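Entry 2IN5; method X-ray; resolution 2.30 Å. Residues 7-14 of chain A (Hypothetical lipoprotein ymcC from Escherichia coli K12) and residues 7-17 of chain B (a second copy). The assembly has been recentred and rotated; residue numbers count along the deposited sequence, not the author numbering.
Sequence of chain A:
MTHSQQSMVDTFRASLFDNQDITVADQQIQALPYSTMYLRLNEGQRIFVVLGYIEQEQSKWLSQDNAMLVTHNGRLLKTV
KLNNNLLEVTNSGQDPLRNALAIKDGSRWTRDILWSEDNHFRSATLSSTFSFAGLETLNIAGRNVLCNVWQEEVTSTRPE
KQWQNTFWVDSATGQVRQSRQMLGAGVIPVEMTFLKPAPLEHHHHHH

Chain A, residues 7-14: SMVDTFRA
Chain B, residues 7-17: SMVDTFRASLF

Two copies of the same segment meet helix against helix. In chain A the helix starts at A:Met8 and runs through A:Ala14, continuing later in the chain. In chain B it spans B:Met8 to B:Leu16. The axes come within 10.7 Å and their N-to-C directions make an angle of 98°, so the helices cross nearly at right angles. The register is set by two CA pairs: A:Met8 CA lies 8.0 Å from B:Phe12 CA, and A:Val9 CA lies 7.0 Å from B:Met8 CA.

Both helices begin alike. Each Ser7 has an extended backbone (phi/psi -85/160 in A, -99/164 in B) and a p rotamer. This brings its hydroxyl back over the first turn as an N-cap. A:Asp10 N donates to A:Ser7 OG at 3.2 Å, and B:Asp10 N donates to B:Ser7 OG at 3.1 Å. From residue 8 to 14 the backbone is helical, with phi between -59° and -75°. In chain B the geometry loosens near the end: B:Leu16 has phi/psi -116/-38, and its N bonds weakly to B:Phe12 O at 3.0 Å.

The contact buries 355 Å², both sides summed. No hydrogen bond crosses it, and its side-chain pairings are apolar. B:Phe12 is the central bump. Its rotamer is m, with chi2 -29°, and its CA-to-CB bond points toward chain A. The ring fits a hollow formed by A:Met8, A:Val9 and A:Phe12. B:Phe12 CE2 lies 3.7 Å from A:Met8 CB and 4.0 Å from A:Val9 CG2. B:Phe12 CZ reaches the backbone, 3.6 Å from A:Met8 O.

A:Phe12 (m, chi2 -91°) also points toward its partner. B:Phe12 CE1 sits over one face of its ring, 3.6 Å from A:Phe12 CG. The ring centroids are 5.0 Å apart and the planes meet at 47°, an oblique pairing.

The selenomethionines extend the packing. A:Met8 (m, t, t) is stretched out. Its SE lies 4.3 Å from the centroid of the B:Phe12 ring, 33° off the ring normal, where the polarizable selenium can meet the aromatic ring. Beyond it, A:Met8 CE reaches B:Leu16 CD1 at 3.3 Å; B:Leu16 is m, t. B:Met8 (m, t, p) bends at chi3. Its CE packs 3.4 Å from A:Phe12 CB and 3.9 Å from A:Arg13 N, filling the space beside that turn.

The valines make a looser contact. A:Val9 and B:Val9, both t, point sideways, and A:Val9 CG2 stands 4.4 Å from B:Val9 CG2.

Some polar side chains bond within their own stretch. A:Asp10 (m) points away from chain B. A:Arg13 (t, t, p) leaves sideways and its end leads away, so that A:Arg13 NH2 forms a salt bridge with A:Asp10 OD1 at 2.7 Å. In chain B, B:Asp10 OD1 instead accepts from B:Ser7 N at 3.2 Å, while B:Arg13 (m, t, t) points away and bonds elsewhere in the structure.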

# COMPACT_ATOMS: atom_id res chain seq x y z
N SER A 7 6.81 9.41 -5.98
CA SER A 7 6.65 9.01 -4.58
C SER A 7 8.01 8.73 -3.96
O SER A 7 8.98 8.47 -4.67
CB SER A 7 5.77 7.76 -4.45
OG SER A 7 6.45 6.60 -4.90
N MSE A 8 8.06 8.77 -2.63
CA MSE A 8 9.29 8.49 -1.90
C MSE A 8 9.71 7.05 -2.09
O MSE A 8 10.90 6.74 -2.15
CB MSE A 8 9.12 8.74 -0.41
CG MSE A 8 8.96 10.18 0.01
SE MSE A 8 9.36 10.29 1.89
CE MSE A 8 9.17 12.17 2.18
N VAL A 9 8.75 6.16 -2.15
CA VAL A 9 9.11 4.76 -2.32
C VAL A 9 9.82 4.55 -3.65
O VAL A 9 10.85 3.91 -3.68
CB VAL A 9 7.87 3.86 -2.22
CG1 VAL A 9 8.19 2.45 -2.71
CG2 VAL A 9 7.42 3.80 -0.76
N ASP A 10 9.29 5.10 -4.73
CA ASP A 10 9.92 4.94 -6.02
C ASP A 10 11.30 5.58 -6.08
O ASP A 10 12.24 4.98 -6.59
CB ASP A 10 9.04 5.52 -7.12
CG ASP A 10 7.79 4.72 -7.32
OD1 ASP A 10 7.90 3.48 -7.50
OD2 ASP A 10 6.68 5.31 -7.30
N THR A 11 11.40 6.79 -5.55
CA THR A 11 12.66 7.51 -5.55
C THR A 11 13.78 6.80 -4.77
O THR A 11 14.89 6.62 -5.29
CB THR A 11 12.46 8.91 -4.97
OG1 THR A 11 11.70 9.68 -5.89
CG2 THR A 11 13.80 9.58 -4.72
N PHE A 12 13.49 6.41 -3.53
CA PHE A 12 14.48 5.74 -2.70
C PHE A 12 14.70 4.29 -3.12
O PHE A 12 15.76 3.73 -2.87
CB PHE A 12 14.08 5.85 -1.23
CG PHE A 12 14.30 7.22 -0.66
CD1 PHE A 12 15.50 7.54 -0.04
CD2 PHE A 12 13.34 8.22 -0.82
CE1 PHE A 12 15.75 8.84 0.41
CE2 PHE A 12 13.58 9.52 -0.37
CZ PHE A 12 14.79 9.83 0.25
N ARG A 13 13.71 3.70 -3.77
CA ARG A 13 13.83 2.33 -4.23
C ARG A 13 14.78 2.32 -5.44
O ARG A 13 15.64 1.46 -5.55
CB ARG A 13 12.46 1.78 -4.63
CG ARG A 13 12.46 0.34 -5.15
CD ARG A 13 11.03 -0.18 -5.26
NE ARG A 13 10.23 0.67 -6.15
CZ ARG A 13 10.10 0.46 -7.46
NH1 ARG A 13 10.70 -0.57 -8.03
NH2 ARG A 13 9.38 1.31 -8.19
N ALA A 14 14.62 3.30 -6.33
CA ALA A 14 15.47 3.38 -7.51
C ALA A 14 16.91 3.62 -7.08
O ALA A 14 17.84 2.94 -7.54
CB ALA A 14 15.02 4.51 -8.42
N SER B 7 9.56 -1.30 7.31
CA SER B 7 9.27 -1.01 5.93
C SER B 7 9.91 0.32 5.61
O SER B 7 10.25 1.08 6.51
CB SER B 7 7.77 -0.87 5.71
OG SER B 7 7.34 0.35 6.28
N MSE B 8 10.05 0.60 4.31
CA MSE B 8 10.62 1.87 3.87
C MSE B 8 9.80 3.06 4.38
O MSE B 8 10.35 4.12 4.66
CB MSE B 8 10.68 1.92 2.35
CG MSE B 8 11.66 0.97 1.68
SE MSE B 8 11.85 1.42 -0.24
CE MSE B 8 13.25 2.76 -0.03
N VAL B 9 8.48 2.90 4.49
CA VAL B 9 7.66 4.01 4.98
C VAL B 9 7.96 4.27 6.45
O VAL B 9 7.99 5.42 6.88
CB VAL B 9 6.15 3.74 4.79
CG1 VAL B 9 5.33 4.86 5.44
CG2 VAL B 9 5.83 3.67 3.30
N ASP B 10 8.17 3.21 7.21
CA ASP B 10 8.51 3.35 8.62
C ASP B 10 9.81 4.16 8.69
O ASP B 10 9.93 5.07 9.51
CB ASP B 10 8.74 1.99 9.28
CG ASP B 10 7.46 1.19 9.47
OD1 ASP B 10 7.55 -0.07 9.47
OD2 ASP B 10 6.38 1.82 9.63
N THR B 11 10.77 3.84 7.83
CA THR B 11 12.04 4.55 7.84
C THR B 11 11.89 6.00 7.38
O THR B 11 12.52 6.90 7.95
CB THR B 11 13.10 3.82 6.98
OG1 THR B 11 13.28 2.49 7.48
CG2 THR B 11 14.44 4.56 7.04
N PHE B 12 11.07 6.24 6.36
CA PHE B 12 10.89 7.62 5.92
C PHE B 12 10.27 8.40 7.07
O PHE B 12 10.68 9.52 7.35
CB PHE B 12 9.97 7.71 4.70
CG PHE B 12 10.49 6.98 3.49
CD1 PHE B 12 11.86 6.83 3.29
CD2 PHE B 12 9.60 6.43 2.57
CE1 PHE B 12 12.34 6.13 2.18
CE2 PHE B 12 10.07 5.73 1.46
CZ PHE B 12 11.44 5.58 1.26
N ARG B 13 9.28 7.82 7.74
CA ARG B 13 8.65 8.53 8.85
C ARG B 13 9.65 8.85 9.96
O ARG B 13 9.63 9.95 10.51
CB ARG B 13 7.51 7.71 9.44
CG ARG B 13 6.30 7.60 8.56
CD ARG B 13 5.31 6.63 9.17
NE ARG B 13 4.06 6.58 8.42
CZ ARG B 13 3.20 7.58 8.31
NH1 ARG B 13 2.10 7.42 7.59
NH2 ARG B 13 3.44 8.74 8.91
N ALA B 14 10.50 7.89 10.30
CA ALA B 14 11.49 8.11 11.36
C ALA B 14 12.44 9.23 10.97
O ALA B 14 13.00 9.92 11.82
CB ALA B 14 12.28 6.83 11.61
N SER B 15 12.62 9.41 9.67
CA SER B 15 13.53 10.42 9.17
C SER B 15 12.92 11.81 9.05
O SER B 15 13.63 12.81 8.98
CB SER B 15 14.07 9.97 7.82
OG SER B 15 14.91 10.96 7.27
N LEU B 16 11.59 11.88 9.04
CA LEU B 16 10.91 13.15 8.87
C LEU B 16 10.07 13.61 10.05
O LEU B 16 10.03 14.80 10.35
CB LEU B 16 10.01 13.07 7.63
CG LEU B 16 10.68 12.62 6.33
CD1 LEU B 16 9.63 12.08 5.40
CD2 LEU B 16 11.43 13.77 5.70
N PHE B 17 9.40 12.68 10.72
CA PHE B 17 8.53 13.03 11.83
C PHE B 17 8.95 12.50 13.19
O PHE B 17 8.40 12.92 14.21
CB PHE B 17 7.12 12.52 11.55
CG PHE B 17 6.61 12.84 10.18
CD1 PHE B 17 6.39 14.15 9.80
CD2 PHE B 17 6.34 11.82 9.28
CE1 PHE B 17 5.90 14.44 8.54
CE2 PHE B 17 5.85 12.10 8.01
CZ PHE B 17 5.63 13.41 7.64